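Local coordinates for membrane protein (Acinetobacter baumannii AB307-0294, PDB 5DL5) that probably forms a beta-barrel channel of the OprD family across the outer membrane, through which small solutes, possibly including antibiotics, enter the periplasm, at residues A136-R141 / G312-Y317; Q128-P133 / E145-T150. All coordinates share one frame; numbering follows the deposited sequence.

Contact 1: residues A136-R141 / G312-Y317; sequences ASNTGR and GFQSIY. With C8E ((hydroxyethyloxy)tri(ethyloxy)octane), chain B.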
loop_
_atom_site.group_PDB
_atom_site.type_symbol
_atom_site.label_atom_id
_atom_site.label_comp_id
_atom_site.label_asym_id
_atom_site.label_seq_id
_atom_site.Cartn_x
_atom_site.Cartn_y
_atom_site.Cartn_z
ATOM N N ALA A 136 -4.907 1.489 4.128
ATOM C CA ALA A 136 -3.657 0.789 4.266
ATOM C C ALA A 136 -2.485 1.846 4.252
ATOM O O ALA A 136 -2.385 2.713 3.318
ATOM C CB ALA A 136 -3.486 -0.224 3.129
ATOM N N SER A 137 -1.640 1.713 5.248
ATOM C CA SER A 137 -0.403 2.479 5.325
ATOM C C SER A 137 0.536 2.174 4.210
ATOM O O SER A 137 0.877 1.008 3.910
ATOM C CB SER A 137 0.294 2.188 6.660
ATOM O OG SER A 137 -0.426 2.842 7.668
ATOM N N ASN A 138 0.979 3.210 3.590
ATOM C CA ASN A 138 2.245 3.116 2.788
ATOM C C ASN A 138 3.367 2.378 3.488
ATOM O O ASN A 138 3.769 2.727 4.587
ATOM C CB ASN A 138 2.852 4.514 2.510
ATOM C CG ASN A 138 3.948 4.478 1.411
ATOM O OD1 ASN A 138 3.974 3.586 0.539
ATOM N ND2 ASN A 138 4.845 5.432 1.456
ATOM N N THR A 139 3.896 1.380 2.841
ATOM C CA THR A 139 5.129 0.815 3.272
ATOM C C THR A 139 6.052 0.638 2.046
ATOM O O THR A 139 7.012 -0.090 2.172
ATOM C CB THR A 139 4.939 -0.581 3.961
ATOM O OG1 THR A 139 4.442 -1.472 2.991
ATOM C CG2 THR A 139 3.904 -0.546 5.176
ATOM N N GLY A 140 5.820 1.311 0.914
ATOM C CA GLY A 140 6.696 1.091 -0.303
ATOM C C GLY A 140 7.680 2.249 -0.591
ATOM O O GLY A 140 8.128 2.421 -1.744
ATOM N N ARG A 141 7.885 3.128 0.384
ATOM C CA ARG A 141 8.837 4.286 0.254
ATOM C C ARG A 141 9.863 4.187 1.354
ATOM O O ARG A 141 10.329 3.051 1.629
ATOM C CB ARG A 141 8.149 5.691 0.143
ATOM C CG ARG A 141 7.218 5.793 -1.059
ATOM C CD ARG A 141 7.905 5.718 -2.406
ATOM N NE ARG A 141 6.925 5.951 -3.470
ATOM C CZ ARG A 141 6.123 5.024 -3.985
ATOM N NH1 ARG A 141 6.173 3.770 -3.550
ATOM N NH2 ARG A 141 5.219 5.360 -4.917
ATOM N N GLY A 312 -5.221 6.385 2.973
ATOM C CA GLY A 312 -4.301 5.330 2.874
ATOM C C GLY A 312 -3.637 5.339 1.518
ATOM O O GLY A 312 -4.285 5.070 0.494
ATOM N N PHE A 313 -2.322 5.610 1.541
ATOM C CA PHE A 313 -1.528 5.565 0.349
ATOM C C PHE A 313 -1.372 4.168 -0.282
ATOM O O PHE A 313 -0.963 4.042 -1.378
ATOM C CB PHE A 313 -0.174 6.224 0.691
ATOM C CG PHE A 313 0.693 6.503 -0.484
ATOM C CD1 PHE A 313 0.530 7.652 -1.172
ATOM C CD2 PHE A 313 1.625 5.604 -0.892
ATOM C CE1 PHE A 313 1.317 7.943 -2.272
ATOM C CE2 PHE A 313 2.462 5.893 -1.960
ATOM C CZ PHE A 313 2.302 7.066 -2.633
ATOM N N GLN A 314 -1.614 3.067 0.426
ATOM C CA GLN A 314 -1.441 1.774 -0.083
ATOM C C GLN A 314 -2.802 1.071 -0.224
ATOM O O GLN A 314 -2.852 -0.165 -0.301
ATOM C CB GLN A 314 -0.523 0.973 0.871
ATOM C CG GLN A 314 0.168 -0.206 0.229
ATOM C CD GLN A 314 1.529 -0.433 0.885
ATOM O OE1 GLN A 314 2.418 0.340 0.737
ATOM N NE2 GLN A 314 1.630 -1.452 1.700
ATOM N N SER A 315 -3.914 1.827 -0.247
ATOM C CA SER A 315 -5.252 1.221 -0.277
ATOM C C SER A 315 -5.599 0.729 -1.723
ATOM O O SER A 315 -6.548 1.187 -2.326
ATOM C CB SER A 315 -6.304 2.202 0.222
ATOM O OG SER A 315 -6.027 2.518 1.557
ATOM N N ILE A 316 -4.800 -0.189 -2.261
ATOM C CA ILE A 316 -4.817 -0.549 -3.705
ATOM C C ILE A 316 -4.513 -2.042 -3.774
ATOM O O ILE A 316 -3.494 -2.402 -4.305
ATOM C CB ILE A 316 -3.921 0.407 -4.507
ATOM C CG1 ILE A 316 -3.846 0.133 -5.998
ATOM C CG2 ILE A 316 -2.470 0.360 -4.172
ATOM C CD1 ILE A 316 -5.024 0.430 -6.828
ATOM N N TYR A 317 -5.348 -2.898 -3.201
ATOM C CA TYR A 317 -5.076 -4.360 -3.114
ATOM C C TYR A 317 -5.602 -5.047 -4.439
ATOM O O TYR A 317 -6.605 -5.699 -4.461
ATOM C CB TYR A 317 -5.709 -4.935 -1.864
ATOM C CG TYR A 317 -4.876 -4.735 -0.509
ATOM C CD1 TYR A 317 -4.342 -3.529 -0.163
ATOM C CD2 TYR A 317 -4.807 -5.713 0.406
ATOM C CE1 TYR A 317 -3.634 -3.338 0.997
ATOM C CE2 TYR A 317 -4.145 -5.551 1.624
ATOM C CZ TYR A 317 -3.538 -4.340 1.892
ATOM O OH TYR A 317 -2.881 -4.141 3.065
HETATM C C6 C8E B . 4.684 16.154 -3.585
HETATM C C7 C8E B . 5.831 15.324 -4.229
HETATM C C8 C8E B . 5.900 15.331 -5.775
HETATM O O9 C8E B . 6.353 14.069 -6.384
HETATM C C10 C8E B . 5.324 13.627 -7.264
HETATM C C11 C8E B . 4.274 12.821 -6.480
HETATM O O12 C8E B . 3.526 11.976 -7.326
HETATM C C13 C8E B . 4.236 10.939 -8.018
HETATM C C14 C8E B . 4.173 9.645 -7.251
HETATM O O15 C8E B . 3.761 8.521 -8.024
HETATM C C16 C8E B . 2.517 8.582 -8.737
HETATM C C17 C8E B . 1.995 7.147 -8.708
HETATM O O18 C8E B . 3.176 6.292 -8.630
HETATM C C19 C8E B . 3.021 5.118 -7.820
HETATM C C20 C8E B . 4.272 4.266 -7.957
HETATM O O21 C8E B . 4.224 2.904 -7.445
#
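Two irregular loop segments run with their backbones close from A136-G312 (4.8 Å between CA atoms) to N138-Q314 (4.9 Å between CA atoms), beyond which side chains make the contact. The type I turn from G312 to S315 offers its Q314 N to A136 O, 3.0 Å away, while A136 N bonds to S315 OG at the same separation; that hydroxyl is also hydrogen-bonded to D311 O. A136 CB rests against the Q314 carbonyl, and Y317 CE1 touches the same methyl at 3.8 Å.

Q314 carries most of the polar traffic. Its CG stands anti to the backbone N, and a bend at chi2 (148°) brings the amide across T139, where both ends are engaged: T139 N points at Q314 OE1 over 2.8 Å, nearly straight although the donor sits above the carbonyl plane, and Q314 NE2 donates to T139 OG1, which lies in the amide plane at 3.1 Å. Gripped twice by one residue, the amide cannot easily rotate. Both segments occupy loops folded into the middle of the barrel, consistent with the inward-folded loops that narrow the pore in OprD-type channels.

F313 and N138 run side by side, the amide plane turned 61° from the ring, and N138 OD1 approaches F313 CD2 to 3.4 Å. That oxygen also accepts from G140 N, an Asx turn, while ND2 is held by S173. F313 CE2 lies over one face of the R141 guanidinium, offset toward its rim, and R141 NH2 lies at the edge of the ring, near its plane; this is edge contact, not a face-on stack. R141 NH1 reaches back to G140 O, NE is taken by N92 O, and NH2 lies 3.4 Å from C20 of the bound C8E detergent.

Contact 2: residues Q128-P133 / E145-T150; sequences QVLDLP and EYFTGT
Q128 and F147 form an antiparallel hydrogen-bonded pair: Q128 N reaches F147 O at 2.9 Å, and F147 N reaches Q128 O at 2.8 Å. Both donors lie nearly along the C=O axes of their acceptors. Q128 O is approached as well by the CA of Y146, a much weaker C-H contact.

The Q128 side chain serves to trace the contact outward. Its CB directs CG into the crowded position between the backbone N and the carbonyl carbon (chi1 52°), which sets CG against F147 O at 3.7 Å. Beyond CG the chain is extended, carrying CD and the amide along the 145-150 segment toward G149. NE2 ends 3.2 Å from G149 O, but the angle is too poor for a hydrogen bond; this nitrogen is bonded instead to G126 O, and weakly to R124 O, back along its own chain.

Apolar groups fill in on the flanks. L130 crosses F147 at about a right angle and brings CD1 to 3.8 Å from the ring atom CD2. V129 CG2 comes in at the edge of the Y146 ring, 3.6 Å from CE1, while the hydroxyl of that tyrosine is secured by D79.

At G149 the chain turns a corner, separating strand 146-148 from strand 150-157, which pairs with strand 121-125 in the barrel wall. Strand 160-171 runs alongside both, bonding to the backbone at Y146 and T148 and setting F167 against L130 and F147.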
loop_
_atom_site.group_PDB
_atom_site.type_symbol
_atom_site.label_atom_id
_atom_site.label_comp_id
_atom_site.label_asym_id
_atom_site.label_seq_id
_atom_site.Cartn_x
_atom_site.Cartn_y
_atom_site.Cartn_z
ATOM N N GLN A 128 -0.218 3.966 14.910
ATOM C CA GLN A 128 -0.065 2.632 14.416
ATOM C C GLN A 128 -0.009 2.523 12.924
ATOM O O GLN A 128 -0.430 3.427 12.202
ATOM C CB GLN A 128 -1.176 1.690 15.000
ATOM C CG GLN A 128 -2.584 2.247 14.792
ATOM C CD GLN A 128 -3.637 1.604 15.676
ATOM O OE1 GLN A 128 -4.008 0.478 15.476
ATOM N NE2 GLN A 128 -4.134 2.333 16.625
ATOM N N VAL A 129 0.591 1.441 12.440
ATOM C CA VAL A 129 0.627 1.158 10.972
ATOM C C VAL A 129 -0.552 0.221 10.618
ATOM O O VAL A 129 -0.780 -0.769 11.311
ATOM C CB VAL A 129 1.901 0.444 10.631
ATOM C CG1 VAL A 129 2.000 0.062 9.141
ATOM C CG2 VAL A 129 3.138 1.309 10.976
ATOM N N LEU A 130 -1.338 0.558 9.610
ATOM C CA LEU A 130 -2.540 -0.234 9.278
ATOM C C LEU A 130 -2.352 -0.948 7.971
ATOM O O LEU A 130 -1.687 -0.456 7.013
ATOM C CB LEU A 130 -3.776 0.679 9.095
ATOM C CG LEU A 130 -4.191 1.488 10.342
ATOM C CD1 LEU A 130 -5.475 2.197 9.935
ATOM C CD2 LEU A 130 -4.542 0.546 11.516
ATOM N N ASP A 131 -2.977 -2.118 7.883
ATOM C CA ASP A 131 -2.999 -2.836 6.588
ATOM C C ASP A 131 -4.388 -3.352 6.172
ATOM O O ASP A 131 -4.506 -4.357 5.523
ATOM C CB ASP A 131 -1.937 -3.915 6.555
ATOM C CG ASP A 131 -2.182 -5.056 7.589
ATOM O OD1 ASP A 131 -3.069 -5.058 8.438
ATOM O OD2 ASP A 131 -1.438 -6.004 7.506
ATOM N N LEU A 132 -5.421 -2.608 6.489
ATOM C CA LEU A 132 -6.798 -2.928 6.060
ATOM C C LEU A 132 -6.806 -2.618 4.569
ATOM O O LEU A 132 -6.256 -1.613 4.193
ATOM C CB LEU A 132 -7.752 -2.049 6.816
ATOM C CG LEU A 132 -7.573 -2.213 8.338
ATOM C CD1 LEU A 132 -8.544 -1.357 9.053
ATOM C CD2 LEU A 132 -7.824 -3.653 8.771
ATOM N N PRO A 133 -7.417 -3.447 3.739
ATOM C CA PRO A 133 -7.439 -3.127 2.343
ATOM C C PRO A 133 -8.043 -1.726 1.980
ATOM O O PRO A 133 -7.736 -1.142 0.886
ATOM C CB PRO A 133 -8.294 -4.239 1.742
ATOM C CG PRO A 133 -8.147 -5.434 2.633
ATOM C CD PRO A 133 -8.037 -4.786 4.001
ATOM N N GLU A 145 3.604 4.947 6.673
ATOM C CA GLU A 145 2.530 5.849 6.973
ATOM C C GLU A 145 1.870 5.467 8.305
ATOM O O GLU A 145 1.721 4.260 8.584
ATOM C CB GLU A 145 1.520 5.797 5.801
ATOM C CG GLU A 145 0.242 6.611 6.003
ATOM C CD GLU A 145 -0.727 6.491 4.838
ATOM O OE1 GLU A 145 -0.480 5.629 3.944
ATOM O OE2 GLU A 145 -1.607 7.403 4.777
ATOM N N TYR A 146 1.582 6.474 9.150
ATOM C CA TYR A 146 0.992 6.231 10.477
ATOM C C TYR A 146 -0.374 6.737 10.602
ATOM O O TYR A 146 -0.677 7.858 10.208
ATOM C CB TYR A 146 1.836 6.838 11.682
ATOM C CG TYR A 146 3.277 6.281 11.764
ATOM C CD1 TYR A 146 3.498 4.952 11.903
ATOM C CD2 TYR A 146 4.412 7.092 11.636
ATOM C CE1 TYR A 146 4.753 4.413 11.969
ATOM C CE2 TYR A 146 5.725 6.570 11.735
ATOM C CZ TYR A 146 5.875 5.218 11.859
ATOM O OH TYR A 146 7.085 4.543 11.978
ATOM N N PHE A 147 -1.225 5.958 11.247
ATOM C CA PHE A 147 -2.570 6.459 11.608
ATOM C C PHE A 147 -2.711 6.563 13.145
ATOM O O PHE A 147 -2.111 5.795 13.813
ATOM C CB PHE A 147 -3.598 5.524 11.028
ATOM C CG PHE A 147 -3.803 5.685 9.535
ATOM C CD1 PHE A 147 -4.707 6.658 9.020
ATOM C CD2 PHE A 147 -3.116 4.889 8.665
ATOM C CE1 PHE A 147 -4.965 6.724 7.666
ATOM C CE2 PHE A 147 -3.336 5.005 7.297
ATOM C CZ PHE A 147 -4.227 5.931 6.799
ATOM N N THR A 148 -3.478 7.523 13.641
ATOM C CA THR A 148 -3.759 7.645 15.033
ATOM C C THR A 148 -5.241 7.460 15.288
ATOM O O THR A 148 -6.054 8.128 14.727
ATOM C CB THR A 148 -3.300 9.001 15.586
ATOM O OG1 THR A 148 -1.943 9.226 15.204
ATOM C CG2 THR A 148 -3.416 9.128 17.190
ATOM N N GLY A 149 -5.541 6.552 16.213
ATOM C CA GLY A 149 -6.925 6.303 16.639
ATOM C C GLY A 149 -6.979 4.980 17.315
ATOM O O GLY A 149 -5.977 4.615 17.927
ATOM N N THR A 150 -8.126 4.281 17.214
ATOM C CA THR A 150 -8.419 3.108 17.983
ATOM C C THR A 150 -8.805 1.956 17.068
ATOM O O THR A 150 -9.618 2.183 16.184
ATOM C CB THR A 150 -9.656 3.347 18.916
ATOM O OG1 THR A 150 -9.332 4.394 19.749
ATOM C CG2 THR A 150 -9.922 2.100 19.960
#

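How the contacts relate
The four segments alternate along the chain: 128-133, 136-141 and 145-150 follow one another closely, and 312-317 joins from a loop far later in sequence. Contact 2 lies where the long inward loop leaves and rejoins the barrel wall; contact 1, its centre 10 Å away and near the centre of the molecule, is where that loop meets the later one. S137 ties them together, its N to L130 O (2.8 Å) and its OG to E145 O (2.7 Å), while E145 OE1 bonds to both N138 N and F313 N. Hydrogen bonds thus link the wall side of the loop to the pore interior, consistent with a defined constriction.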